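Local coordinates for uncharacterized protein (Bacteroides uniformis ATCC 8492, PDB 4Q68), which probably hydrolyses the amide bond between N-acetylmuramic acid and L-alanine in peptidoglycan material, as a cysteine amidase of the NlpC/P60 family, at residues Gly174-Ile179 / Ala189-Ala194; Leu168-Asp173 / Ile233-Met238; Glu30-Asn35 / Lys73-Asp78. One frame throughout, in Å; residues are numbered along the deposited sequence.

Interaction 1. Residues Gly174-Ile179 / Ala189-Ala194; sequences GDIIAI and AHMGIA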
loop_
_atom_site.group_PDB
_atom_site.type_symbol
_atom_site.label_atom_id
_atom_site.label_comp_id
_atom_site.label_asym_id
_atom_site.label_seq_id
_atom_site.Cartn_x
_atom_site.Cartn_y
_atom_site.Cartn_z
ATOM N N GLY A 174 7.902 -3.010 11.023
ATOM C CA GLY A 174 6.524 -2.514 10.978
ATOM C C GLY A 174 6.269 -1.399 9.992
ATOM O O GLY A 174 5.116 -1.056 9.760
ATOM N N ASP A 175 7.322 -0.824 9.411
ATOM C CA ASP A 175 7.117 0.179 8.396
ATOM C C ASP A 175 6.376 -0.422 7.205
ATOM O O ASP A 175 6.511 -1.600 6.867
ATOM C CB ASP A 175 8.434 0.777 7.911
ATOM C CG ASP A 175 9.068 1.764 8.897
ATOM O OD1 ASP A 175 8.402 2.149 9.885
ATOM O OD2 ASP A 175 10.223 2.177 8.640
ATOM N N ILE A 176 5.601 0.434 6.561
ATOM C CA ILE A 176 4.889 0.069 5.347
ATOM C C ILE A 176 5.783 0.382 4.151
ATOM O O ILE A 176 6.299 1.497 4.009
ATOM C CB ILE A 176 3.560 0.839 5.275
ATOM C CG1 ILE A 176 2.643 0.410 6.420
ATOM C CG2 ILE A 176 2.892 0.625 3.927
ATOM C CD1 ILE A 176 1.503 1.359 6.685
ATOM N N ILE A 177 5.954 -0.618 3.292
ATOM C CA ILE A 177 6.803 -0.523 2.125
ATOM C C ILE A 177 5.911 -0.506 0.890
ATOM O O ILE A 177 5.098 -1.406 0.701
ATOM C CB ILE A 177 7.750 -1.732 2.054
ATOM C CG1 ILE A 177 8.595 -1.876 3.337
ATOM C CG2 ILE A 177 8.617 -1.659 0.802
ATOM C CD1 ILE A 177 9.443 -0.663 3.691
ATOM N N ALA A 178 6.074 0.511 0.053
ATOM C CA ALA A 178 5.401 0.615 -1.238
ATOM C C ALA A 178 6.470 0.526 -2.317
ATOM O O ALA A 178 7.405 1.327 -2.334
ATOM C CB ALA A 178 4.635 1.928 -1.341
ATOM N N ILE A 179 6.365 -0.466 -3.183
ATOM C CA ILE A 179 7.379 -0.719 -4.195
ATOM C C ILE A 179 7.044 0.080 -5.453
ATOM O O ILE A 179 5.988 -0.095 -6.042
ATOM C CB ILE A 179 7.490 -2.216 -4.507
ATOM C CG1 ILE A 179 7.914 -2.972 -3.237
ATOM C CG2 ILE A 179 8.464 -2.438 -5.652
ATOM C CD1 ILE A 179 8.073 -4.465 -3.391
ATOM N N ALA A 189 3.560 -0.751 -7.470
ATOM C CA ALA A 189 3.129 -2.068 -7.941
ATOM C C ALA A 189 2.848 -3.083 -6.841
ATOM O O ALA A 189 2.192 -4.072 -7.111
ATOM C CB ALA A 189 4.168 -2.656 -8.869
ATOM N N HIS A 190 3.363 -2.897 -5.628
ATOM C CA HIS A 190 3.280 -3.929 -4.587
ATOM C C HIS A 190 3.518 -3.241 -3.251
ATOM O O HIS A 190 4.087 -2.152 -3.206
ATOM C CB HIS A 190 4.340 -5.011 -4.849
ATOM C CG HIS A 190 4.105 -6.294 -4.128
ATOM N ND1 HIS A 190 3.156 -7.203 -4.535
ATOM C CD2 HIS A 190 4.711 -6.827 -3.048
ATOM C CE1 HIS A 190 3.185 -8.242 -3.721
ATOM N NE2 HIS A 190 4.122 -8.041 -2.819
HETATM N N MSE A 191 3.061 -3.879 -2.176
HETATM C CA MSE A 191 3.253 -3.367 -0.821
HETATM C C MSE A 191 3.512 -4.503 0.148
HETATM O O MSE A 191 3.179 -5.658 -0.125
HETATM C CB MSE A 191 1.997 -2.653 -0.320
HETATM C CG MSE A 191 1.461 -1.593 -1.230
HETATM SE SE MSE A 191 0.021 -0.594 -0.397
HETATM C CE MSE A 191 1.043 0.527 0.778
ATOM N N GLY A 192 4.099 -4.168 1.288
ATOM C CA GLY A 192 4.251 -5.102 2.369
ATOM C C GLY A 192 4.710 -4.383 3.629
ATOM O O GLY A 192 4.716 -3.161 3.694
ATOM N N ILE A 193 5.074 -5.181 4.632
ATOM C CA ILE A 193 5.475 -4.697 5.947
ATOM C C ILE A 193 6.931 -5.105 6.204
ATOM O O ILE A 193 7.298 -6.269 6.018
ATOM C CB ILE A 193 4.547 -5.305 7.035
ATOM C CG1 ILE A 193 3.073 -4.988 6.746
ATOM C CG2 ILE A 193 4.947 -4.831 8.420
ATOM C CD1 ILE A 193 2.744 -3.519 6.765
ATOM N N ALA A 194 7.758 -4.153 6.626
ATOM C CA ALA A 194 9.159 -4.418 6.909
ATOM C C ALA A 194 9.352 -5.326 8.119
ATOM O O ALA A 194 8.737 -5.118 9.157
ATOM C CB ALA A 194 9.876 -3.109 7.153
#
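I177 faces G192 as a hydrogen-bonded pair of an antiparallel hairpin whose strand segments 176-179 and 189-194 run at 154° to each other. I177 N reaches G192 O at 2.9 Å, and G192 N returns to I177 O at 3.0 Å. Along the I177 side chain, CB lies 3.7 Å from G192 O. CG1, anti to the carbonyl carbon (chi1 -56°), is directed along the partner strand and stands 4.2 Å from A194 CB. A second bend at chi2 carries CD1 to V235, while CG2 packs on I233, both on the adjoining strand. Past the regular strand, A194 N binds D175 O and G174 N binds A194 O, each at 2.9 Å, so the pairing continues into the loop before the strand. On the other face, I176 CG2 meets the selenomethionine M191 at CE, 3.7 Å away in the conformer given. H190 NE2 bonds to H205 ND1 and its side chain touches C41, consistent with the Cys-His-His site of NlpC/P60 enzymes. Strand 230-238 bonds to the other edge of strand 176-181, through I176 with L236 and A178 with R234, whereas helices 2-12, 41-53 and 91-100 close over the face bearing I176, A178, M191 and I193.

Interaction 2. Residues Leu168-Asp173 / Ile233-Met238; sequences LPWIKD and IRVLRM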
loop_
_atom_site.group_PDB
_atom_site.type_symbol
_atom_site.label_atom_id
_atom_site.label_comp_id
_atom_site.label_asym_id
_atom_site.label_seq_id
_atom_site.Cartn_x
_atom_site.Cartn_y
_atom_site.Cartn_z
ATOM N N LEU A 168 18.387 -0.355 6.234
ATOM C CA LEU A 168 18.985 0.912 6.628
ATOM C C LEU A 168 18.413 1.268 7.980
ATOM O O LEU A 168 17.265 0.928 8.265
ATOM C CB LEU A 168 18.654 2.019 5.621
ATOM C CG LEU A 168 19.249 1.853 4.227
ATOM C CD1 LEU A 168 18.634 2.839 3.253
ATOM C CD2 LEU A 168 20.775 1.992 4.259
ATOM N N PRO A 169 19.181 1.987 8.814
ATOM C CA PRO A 169 18.714 2.194 10.186
ATOM C C PRO A 169 17.444 3.040 10.322
ATOM O O PRO A 169 16.800 2.992 11.361
ATOM C CB PRO A 169 19.911 2.866 10.869
ATOM C CG PRO A 169 20.710 3.442 9.772
ATOM C CD PRO A 169 20.542 2.517 8.614
ATOM N N TRP A 170 17.088 3.788 9.282
ATOM C CA TRP A 170 15.865 4.568 9.298
ATOM C C TRP A 170 14.639 3.812 8.770
ATOM O O TRP A 170 13.546 4.350 8.791
ATOM C CB TRP A 170 16.067 5.885 8.548
ATOM C CG TRP A 170 16.575 5.787 7.159
ATOM C CD1 TRP A 170 17.863 5.935 6.759
ATOM C CD2 TRP A 170 15.808 5.611 5.966
ATOM N NE1 TRP A 170 17.959 5.846 5.396
ATOM C CE2 TRP A 170 16.711 5.643 4.883
ATOM C CE3 TRP A 170 14.450 5.433 5.706
ATOM C CZ2 TRP A 170 16.294 5.520 3.561
ATOM C CZ3 TRP A 170 14.037 5.309 4.388
ATOM C CH2 TRP A 170 14.958 5.346 3.332
ATOM N N ILE A 171 14.831 2.580 8.298
ATOM C CA ILE A 171 13.729 1.685 7.968
ATOM C C ILE A 171 13.579 0.764 9.169
ATOM O O ILE A 171 14.553 0.107 9.558
ATOM C CB ILE A 171 13.986 0.869 6.691
ATOM C CG1 ILE A 171 14.221 1.806 5.508
ATOM C CG2 ILE A 171 12.823 -0.096 6.453
ATOM C CD1 ILE A 171 14.709 1.122 4.252
ATOM N N LYS A 172 12.382 0.723 9.746
ATOM C CA LYS A 172 12.138 0.015 10.997
ATOM C C LYS A 172 11.104 -1.102 10.843
ATOM O O LYS A 172 10.210 -1.042 9.978
ATOM C CB LYS A 172 11.658 1.026 12.037
ATOM C CG LYS A 172 12.694 2.113 12.275
ATOM C CD LYS A 172 12.339 3.111 13.346
ATOM C CE LYS A 172 13.403 4.206 13.419
ATOM N NZ LYS A 172 14.772 3.625 13.382
ATOM N N ASP A 173 11.210 -2.107 11.704
ATOM C CA ASP A 173 10.180 -3.130 11.811
ATOM C C ASP A 173 8.807 -2.472 11.831
ATOM O O ASP A 173 8.565 -1.501 12.560
ATOM C CB ASP A 173 10.334 -3.914 13.114
ATOM C CG ASP A 173 11.337 -5.041 13.034
ATOM O OD1 ASP A 173 11.586 -5.550 11.930
ATOM O OD2 ASP A 173 11.877 -5.428 14.108
ATOM N N ILE A 233 11.617 1.915 -3.424
ATOM C CA ILE A 233 10.561 1.887 -2.414
ATOM C C ILE A 233 10.268 3.270 -1.876
ATOM O O ILE A 233 11.150 4.127 -1.791
ATOM C CB ILE A 233 10.896 0.929 -1.222
ATOM C CG1 ILE A 233 12.182 1.336 -0.494
ATOM C CG2 ILE A 233 10.964 -0.509 -1.719
ATOM C CD1 ILE A 233 12.492 0.501 0.734
ATOM N N ARG A 234 9.018 3.449 -1.469
ATOM C CA ARG A 234 8.617 4.464 -0.517
ATOM C C ARG A 234 8.398 3.756 0.820
ATOM O O ARG A 234 7.934 2.618 0.861
ATOM C CB ARG A 234 7.346 5.199 -0.968
ATOM C CG ARG A 234 7.532 5.949 -2.278
ATOM C CD ARG A 234 6.315 6.709 -2.731
ATOM N NE ARG A 234 6.031 7.830 -1.839
ATOM C CZ ARG A 234 5.048 8.709 -2.006
ATOM N NH1 ARG A 234 4.194 8.591 -3.002
ATOM N NH2 ARG A 234 4.903 9.717 -1.165
ATOM N N VAL A 235 8.763 4.434 1.902
ATOM C CA VAL A 235 8.670 3.903 3.251
ATOM C C VAL A 235 7.755 4.823 4.049
ATOM O O VAL A 235 8.014 6.030 4.154
ATOM C CB VAL A 235 10.062 3.836 3.918
ATOM C CG1 VAL A 235 9.952 3.312 5.337
ATOM C CG2 VAL A 235 11.006 2.977 3.092
ATOM N N LEU A 236 6.673 4.245 4.563
ATOM C CA LEU A 236 5.672 4.971 5.337
ATOM C C LEU A 236 5.616 4.374 6.733
ATOM O O LEU A 236 5.950 3.205 6.940
ATOM C CB LEU A 236 4.279 4.878 4.707
ATOM C CG LEU A 236 4.107 5.326 3.254
ATOM C CD1 LEU A 236 4.769 6.666 2.982
ATOM C CD2 LEU A 236 4.584 4.271 2.260
ATOM N N ARG A 237 5.170 5.162 7.706
ATOM C CA ARG A 237 5.131 4.707 9.090
ATOM C C ARG A 237 3.836 5.158 9.739
ATOM O O ARG A 237 3.460 6.329 9.668
ATOM C CB ARG A 237 6.337 5.260 9.839
ATOM C CG ARG A 237 6.502 4.765 11.279
ATOM C CD ARG A 237 7.831 5.187 11.869
ATOM N NE ARG A 237 8.919 4.585 11.112
ATOM C CZ ARG A 237 10.124 5.108 10.919
ATOM N NH1 ARG A 237 10.487 6.267 11.463
ATOM N NH2 ARG A 237 10.988 4.444 10.155
HETATM N N MSE A 238 3.169 4.233 10.406
HETATM C CA MSE A 238 1.991 4.556 11.207
HETATM C C MSE A 238 2.289 5.652 12.210
HETATM O O MSE A 238 3.343 5.635 12.859
HETATM C CB MSE A 238 1.546 3.308 11.978
HETATM C CG MSE A 238 0.331 3.524 12.846
HETATM SE SE MSE A 238 -0.194 1.997 13.895
HETATM C CE MSE A 238 1.354 1.991 15.099
HETATM O O HOH W 1 13.285 6.888 10.493
#
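The guanidinium of R237 has K172 CD over one face, 3.7 Å above its plane in the conformer given, and W170 O at its edge. NH2 donates to that oxygen at 2.9 Å; the acceptor is 4° out of the guanidinium plane, but the bond is bent to 137° at the hydrogen. Water 1, also at the edge, accepts from NH1 and donates to W170 O, so that carbonyl receives two bonds. The indole of W170 carries L168 CB and I171 CG1 over one face, both toward the rim, and its CZ3 meets V235 CG2 at 4.0 Å. W170 CG sits between the backbone N and the carbonyl carbon, the crowded position (chi1 54°), which brings the ring over the turn. I171 CG1 touches the same V235 methyl at 4.2 Å. R237 NE is held by a salt bridge to D175. An alanine in place of R237 would probably leave the D175 carboxylate without its charged mate and W170 O without its direct donor. I171 N bonds to L168 O, closing a type I beta turn, and the arrangement is that of a loop laid against a strand of the antiparallel sheet expected in the papain-like NlpC/P60 fold.

Interaction 3. Residues Glu30-Asn35 / Lys73-Asp78; sequences EELVIN and KIRYRD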
loop_
_atom_site.group_PDB
_atom_site.type_symbol
_atom_site.label_atom_id
_atom_site.label_comp_id
_atom_site.label_asym_id
_atom_site.label_seq_id
_atom_site.Cartn_x
_atom_site.Cartn_y
_atom_site.Cartn_z
ATOM N N GLU A 30 -20.306 0.921 -4.168
ATOM C CA GLU A 30 -19.103 0.823 -3.361
ATOM C C GLU A 30 -19.493 0.917 -1.891
ATOM O O GLU A 30 -20.096 1.911 -1.463
ATOM C CB GLU A 30 -18.143 1.962 -3.709
ATOM C CG GLU A 30 -16.825 1.942 -2.925
ATOM C CD GLU A 30 -15.810 0.885 -3.384
ATOM O OE1 GLU A 30 -15.840 0.456 -4.557
ATOM O OE2 GLU A 30 -14.929 0.533 -2.557
ATOM N N GLU A 31 -19.157 -0.133 -1.147
ATOM C CA GLU A 31 -19.400 -0.234 0.296
ATOM C C GLU A 31 -18.125 -0.743 0.953
ATOM O O GLU A 31 -17.261 -1.289 0.282
ATOM C CB GLU A 31 -20.549 -1.210 0.590
ATOM C CG GLU A 31 -21.878 -0.781 -0.032
ATOM C CD GLU A 31 -23.057 -1.663 0.323
ATOM O OE1 GLU A 31 -22.854 -2.812 0.773
ATOM O OE2 GLU A 31 -24.194 -1.195 0.110
ATOM N N LEU A 32 -18.023 -0.587 2.265
ATOM C CA LEU A 32 -16.857 -1.084 2.990
ATOM C C LEU A 32 -16.888 -2.607 3.040
ATOM O O LEU A 32 -17.788 -3.184 3.635
ATOM C CB LEU A 32 -16.835 -0.516 4.400
ATOM C CG LEU A 32 -15.604 -0.873 5.235
ATOM C CD1 LEU A 32 -14.330 -0.256 4.694
ATOM C CD2 LEU A 32 -15.831 -0.463 6.676
ATOM N N VAL A 33 -15.903 -3.245 2.420
ATOM C CA VAL A 33 -15.783 -4.693 2.379
ATOM C C VAL A 33 -14.654 -5.109 3.315
ATOM O O VAL A 33 -13.527 -4.646 3.197
ATOM C CB VAL A 33 -15.494 -5.174 0.940
ATOM C CG1 VAL A 33 -15.211 -6.668 0.887
ATOM C CG2 VAL A 33 -16.657 -4.819 0.010
ATOM N N ILE A 34 -14.965 -6.025 4.222
ATOM C CA ILE A 34 -13.987 -6.579 5.131
ATOM C C ILE A 34 -13.862 -8.074 4.867
ATOM O O ILE A 34 -14.801 -8.832 5.120
ATOM C CB ILE A 34 -14.355 -6.302 6.596
ATOM C CG1 ILE A 34 -14.504 -4.788 6.818
ATOM C CG2 ILE A 34 -13.296 -6.891 7.529
ATOM C CD1 ILE A 34 -14.943 -4.392 8.223
ATOM N N ASN A 35 -12.729 -8.479 4.315
ATOM C CA ASN A 35 -12.443 -9.885 4.050
ATOM C C ASN A 35 -11.031 -10.166 4.513
ATOM O O ASN A 35 -10.074 -10.076 3.752
ATOM C CB ASN A 35 -12.613 -10.219 2.571
ATOM C CG ASN A 35 -12.520 -11.709 2.295
ATOM O OD1 ASN A 35 -12.079 -12.479 3.155
ATOM N ND2 ASN A 35 -12.937 -12.118 1.098
ATOM N N LYS A 73 -11.230 4.956 7.092
ATOM C CA LYS A 73 -10.427 6.166 6.969
ATOM C C LYS A 73 -9.122 5.934 6.209
ATOM O O LYS A 73 -8.606 6.872 5.606
ATOM C CB LYS A 73 -10.228 6.885 8.294
ATOM C CG LYS A 73 -9.035 6.524 9.109
ATOM C CD LYS A 73 -8.963 7.437 10.332
ATOM C CE LYS A 73 -7.811 7.095 11.230
ATOM N NZ LYS A 73 -7.690 8.120 12.316
ATOM N N ILE A 74 -8.626 4.702 6.187
ATOM C CA ILE A 74 -7.448 4.318 5.422
ATOM C C ILE A 74 -7.779 4.118 3.949
ATOM O O ILE A 74 -7.019 4.507 3.065
ATOM C CB ILE A 74 -6.860 3.014 6.013
ATOM C CG1 ILE A 74 -6.284 3.268 7.398
ATOM C CG2 ILE A 74 -5.799 2.414 5.097
ATOM C CD1 ILE A 74 -6.133 2.008 8.220
ATOM N N ARG A 75 -8.894 3.457 3.675
ATOM C CA ARG A 75 -9.179 2.979 2.332
ATOM C C ARG A 75 -9.822 4.044 1.440
ATOM O O ARG A 75 -9.658 3.984 0.213
ATOM C CB ARG A 75 -10.072 1.728 2.410
ATOM C CG ARG A 75 -10.515 1.208 1.056
ATOM C CD ARG A 75 -11.195 -0.137 1.151
ATOM N NE ARG A 75 -10.274 -1.168 1.595
ATOM C CZ ARG A 75 -10.654 -2.340 2.086
ATOM N NH1 ARG A 75 -11.942 -2.656 2.171
ATOM N NH2 ARG A 75 -9.717 -3.192 2.506
ATOM N N TYR A 76 -10.554 4.985 2.037
ATOM C CA TYR A 76 -11.318 5.986 1.309
ATOM C C TYR A 76 -10.770 7.374 1.557
ATOM O O TYR A 76 -10.295 7.707 2.644
ATOM C CB TYR A 76 -12.803 5.918 1.706
ATOM C CG TYR A 76 -13.402 4.608 1.274
ATOM C CD1 TYR A 76 -13.846 4.426 -0.025
ATOM C CD2 TYR A 76 -13.481 3.529 2.146
ATOM C CE1 TYR A 76 -14.334 3.208 -0.457
ATOM C CE2 TYR A 76 -13.974 2.312 1.730
ATOM C CZ TYR A 76 -14.411 2.154 0.436
ATOM O OH TYR A 76 -14.884 0.928 0.033
ATOM N N ARG A 77 -10.894 8.216 0.534
ATOM C CA ARG A 77 -10.434 9.598 0.589
ATOM C C ARG A 77 -11.141 10.341 1.723
ATOM O O ARG A 77 -12.373 10.491 1.706
ATOM C CB ARG A 77 -10.718 10.247 -0.761
ATOM C CG ARG A 77 -10.246 11.691 -0.935
ATOM C CD ARG A 77 -10.446 12.192 -2.393
ATOM N NE ARG A 77 -9.593 11.429 -3.309
ATOM C CZ ARG A 77 -9.987 10.438 -4.113
ATOM N NH1 ARG A 77 -11.270 10.110 -4.229
ATOM N NH2 ARG A 77 -9.093 9.768 -4.824
ATOM N N ASP A 78 -10.366 10.761 2.717
ATOM C CA ASP A 78 -10.896 11.398 3.926
ATOM C C ASP A 78 -11.957 10.555 4.631
ATOM O O ASP A 78 -12.804 11.072 5.346
ATOM C CB ASP A 78 -11.416 12.795 3.611
ATOM C CG ASP A 78 -10.331 13.700 3.081
ATOM O OD1 ASP A 78 -9.151 13.577 3.493
ATOM O OD2 ASP A 78 -10.661 14.541 2.219
HETATM O O HOH W 2 -14.167 -1.729 0.555
#
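Y76 and R75 reach across from the end of helix 64-75 to segment 30-35 by two direct polar bonds. Y76 OH donates to E30 OE2 at 2.6 Å, using the anti lone pair of that oxygen, the one turned away from OE1. The carboxylate and ring planes are 64° apart, and E30 CG lies beside Y76 CE1 at 3.7 Å. E30 gets there with CG anti to the backbone N (chi1 -179°) and a bend at chi2 that brings OE2 to the hydroxyl at the edge of the ring. The second bond runs from R75 NH1 to V33 O at 2.7 Å. It lies in the carbonyl plane and only 4° from the guanidinium plane, so both flat groups present their edges. Between these bonds sits water 2, which accepts from V33 N at 3.0 Å and from R75 NH1 at 2.9 Å and donates to Y76 OH at 2.8 Å. L32 adds an apolar touch, its CD1 meeting the ring edge at CE2 of Y76, 3.9 Å away.

Farther out, R75 CG lies over one face of the Y76 ring, so the two adjacent side chains steady each other. R75 NE is salt-bridged to E46 of helix 41-53, and E30 OE1 to R87, so each charged group has a partner beyond the contact as well as within it; L32 also packs on A68 and L71 of helix 64-75.

The phenol is gripped as donor to E30 and acceptor from the water, which sets the direction of its O-H. With R87 on one oxygen and the phenol on the other, E30 is likely to stay ionised. R75, placed between E46 and a backbone carbonyl, probably keeps its positive charge while tying the loop to the helix end.

Overall arrangement
Interactions 1 and 2 form one unit: their centres are 9 Å apart, strands 176-181 and 230-238 are neighbours in the sheet, and D175 OD1 of the first meets R237 NE of the second at 2.8 Å. Interaction 3 stands apart, its centre 19 Å from that of interaction 1 and 24 Å from that of interaction 2, which lies on the opposite side of the chain's centre. Helix 41-53 connects the regions: it holds C41, beside H190 of interaction 1 in the probable active site, and E46, the partner of R75 in interaction 3. The side chain of M191 is about 7 Å from a bound N-acetylglucosamine. The side chain of R75 is about 6 Å from a bound N-acetylglucosamine.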